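Long-range contact in D-isomer specific 2-hydroxyacid dehydrogenase family protein (Desulfovibrio vulgaris, PDB 5TX7), which probably catalyses the NAD(P)-dependent interconversion of a D-2-hydroxyacid and its 2-oxoacid: residues P65-V70 with L88-S93. Sequence-based numbering, arbitrary orientation.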
loop_
_atom_site.group_PDB
_atom_site.type_symbol
_atom_site.label_atom_id
_atom_site.label_comp_id
_atom_site.label_asym_id
_atom_site.label_seq_id
_atom_site.Cartn_x
_atom_site.Cartn_y
_atom_site.Cartn_z
ATOM N N PRO A 65 31.398 -4.490 -35.709
ATOM C CA PRO A 65 32.088 -5.778 -35.816
ATOM C C PRO A 65 32.881 -6.160 -34.561
ATOM O O PRO A 65 33.152 -7.340 -34.338
ATOM C CB PRO A 65 33.035 -5.581 -37.009
ATOM C CG PRO A 65 32.656 -4.286 -37.632
ATOM C CD PRO A 65 32.038 -3.472 -36.555
ATOM N N GLY A 66 33.251 -5.168 -33.752
ATOM C CA GLY A 66 33.863 -5.422 -32.458
ATOM C C GLY A 66 32.945 -6.017 -31.411
ATOM O O GLY A 66 33.424 -6.564 -30.430
ATOM N N LEU A 67 31.634 -5.913 -31.607
ATOM C CA LEU A 67 30.661 -6.289 -30.583
ATOM C C LEU A 67 30.648 -7.792 -30.370
ATOM O O LEU A 67 30.396 -8.547 -31.297
ATOM C CB LEU A 67 29.260 -5.796 -30.970
ATOM C CG LEU A 67 28.102 -6.041 -29.991
ATOM C CD1 LEU A 67 28.445 -5.493 -28.621
ATOM C CD2 LEU A 67 26.833 -5.415 -30.532
ATOM N N ARG A 68 30.944 -8.218 -29.144
ATOM C CA ARG A 68 30.991 -9.634 -28.794
ATOM C C ARG A 68 29.874 -10.102 -27.868
ATOM O O ARG A 68 29.596 -11.293 -27.846
ATOM C CB ARG A 68 32.357 -9.983 -28.204
ATOM C CG ARG A 68 33.554 -9.597 -29.073
ATOM C CD ARG A 68 33.394 -9.903 -30.570
ATOM N NE ARG A 68 34.610 -9.593 -31.323
ATOM C CZ ARG A 68 34.826 -9.871 -32.610
ATOM N NH1 ARG A 68 33.897 -10.486 -33.346
ATOM N NH2 ARG A 68 36.004 -9.547 -33.163
ATOM N N PHE A 69 29.207 -9.198 -27.141
ATOM C CA PHE A 69 28.177 -9.599 -26.170
ATOM C C PHE A 69 27.187 -8.487 -25.847
ATOM O O PHE A 69 27.582 -7.348 -25.576
ATOM C CB PHE A 69 28.844 -10.081 -24.874
ATOM C CG PHE A 69 27.876 -10.556 -23.823
ATOM C CD1 PHE A 69 26.968 -11.578 -24.097
ATOM C CD2 PHE A 69 27.885 -10.005 -22.541
ATOM C CE1 PHE A 69 26.086 -12.027 -23.124
ATOM C CE2 PHE A 69 26.993 -10.461 -21.583
ATOM C CZ PHE A 69 26.100 -11.465 -21.873
ATOM N N VAL A 70 25.900 -8.825 -25.869
ATOM C CA VAL A 70 24.859 -7.882 -25.458
ATOM C C VAL A 70 24.146 -8.385 -24.206
ATOM O O VAL A 70 23.696 -9.536 -24.161
ATOM C CB VAL A 70 23.847 -7.653 -26.579
ATOM C CG1 VAL A 70 22.745 -6.697 -26.117
ATOM C CG2 VAL A 70 24.567 -7.110 -27.811
ATOM N N LEU A 88 25.315 -13.602 -36.340
ATOM C CA LEU A 88 26.601 -12.894 -36.247
ATOM C C LEU A 88 27.501 -13.390 -35.094
ATOM O O LEU A 88 28.606 -12.868 -34.904
ATOM C CB LEU A 88 26.365 -11.378 -36.081
ATOM C CG LEU A 88 25.599 -10.619 -37.166
ATOM C CD1 LEU A 88 25.342 -9.186 -36.702
ATOM C CD2 LEU A 88 26.345 -10.621 -38.486
ATOM N N GLY A 89 27.033 -14.370 -34.325
ATOM C CA GLY A 89 27.808 -14.972 -33.238
ATOM C C GLY A 89 27.871 -14.151 -31.968
ATOM O O GLY A 89 28.847 -14.234 -31.236
ATOM N N ILE A 90 26.816 -13.378 -31.694
ATOM C CA ILE A 90 26.733 -12.519 -30.512
ATOM C C ILE A 90 25.673 -13.086 -29.569
ATOM O O ILE A 90 24.490 -12.986 -29.862
ATOM C CB ILE A 90 26.356 -11.070 -30.911
ATOM C CG1 ILE A 90 27.433 -10.473 -31.836
ATOM C CG2 ILE A 90 26.192 -10.182 -29.666
ATOM C CD1 ILE A 90 26.978 -9.253 -32.596
ATOM N N PRO A 91 26.085 -13.692 -28.438
ATOM C CA PRO A 91 25.113 -14.071 -27.405
ATOM C C PRO A 91 24.397 -12.856 -26.840
ATOM O O PRO A 91 25.023 -11.813 -26.652
ATOM C CB PRO A 91 25.974 -14.707 -26.306
ATOM C CG PRO A 91 27.295 -15.014 -26.928
ATOM C CD PRO A 91 27.470 -14.046 -28.059
ATOM N N VAL A 92 23.101 -12.985 -26.581
ATOM C CA VAL A 92 22.321 -11.930 -25.940
ATOM C C VAL A 92 21.770 -12.508 -24.652
ATOM O O VAL A 92 21.086 -13.540 -24.673
ATOM C CB VAL A 92 21.157 -11.421 -26.817
ATOM C CG1 VAL A 92 20.421 -10.289 -26.128
ATOM C CG2 VAL A 92 21.680 -10.931 -28.154
ATOM N N SER A 93 22.065 -11.842 -23.540
ATOM C CA SER A 93 21.518 -12.243 -22.252
ATOM C C SER A 93 20.492 -11.230 -21.729
ATOM O O SER A 93 20.595 -10.025 -22.020
ATOM C CB SER A 93 22.648 -12.416 -21.240
ATOM O OG SER A 93 23.466 -13.523 -21.571
HETATM O O HOH W 1 30.925 -13.059 -29.656
#
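Two nearly straight backbone hydrogen bonds fix the register in which the side chains of 65-70 and 88-93 meet. Val70 N donates to Pro91 O at 3.2 Å, and Val70 O takes the N-H of Ser93 at 2.9 Å, so Val70 grips the residues before and after Val92, its partner in a parallel bridge. On the face of the sheet that carries Val70 and Val92, Val70 also meets Ile90: methyl touches methyl, Val70 CG2 to Ile90 CG2 at 3.9 Å, the two side chains crossing obliquely. Ile90 holds CG2 anti to its backbone N and CG1 beside the backbone N, anti to the carbonyl carbon (chi1 -61°), which carries the CG1-CD1 arm back to the carbonyl of Leu67, with CG1 3.6 Å from Leu67 O. Phe69 has CG anti to its backbone N (chi1 -178°), and its ring extends alongside 91-93, crossing Pro91 at about a right angle, with Phe69 CD1 4.0 Å from Pro91 CB. Farther out, the CE1-CZ edge meets Ser93, whose OG lies in the ring plane 3.4 Å from Phe69 CZ; that hydroxyl is hydrogen-bonded to Val315 O. Where the two segments spread apart before the bridge, a water donates to both Arg68 O and Gly89 O. Gly89, with positive phi, ends helix 82-87 in a Schellman motif and turns the chain toward strand 92-93. The contact thus closes a beta-alpha-beta unit, strand 69-72, helix 82-87 and strand 92-93, the last strand of the five-stranded parallel sheet, with Val318 and Asn319 bonded along its outer side. Strand 48-51 flanks 69-72 on its other side, Leu61 of helix 58-62 packs on Leu67, and Phe309 of helix 292-310 stacks on the Phe69 ring and touches Pro91.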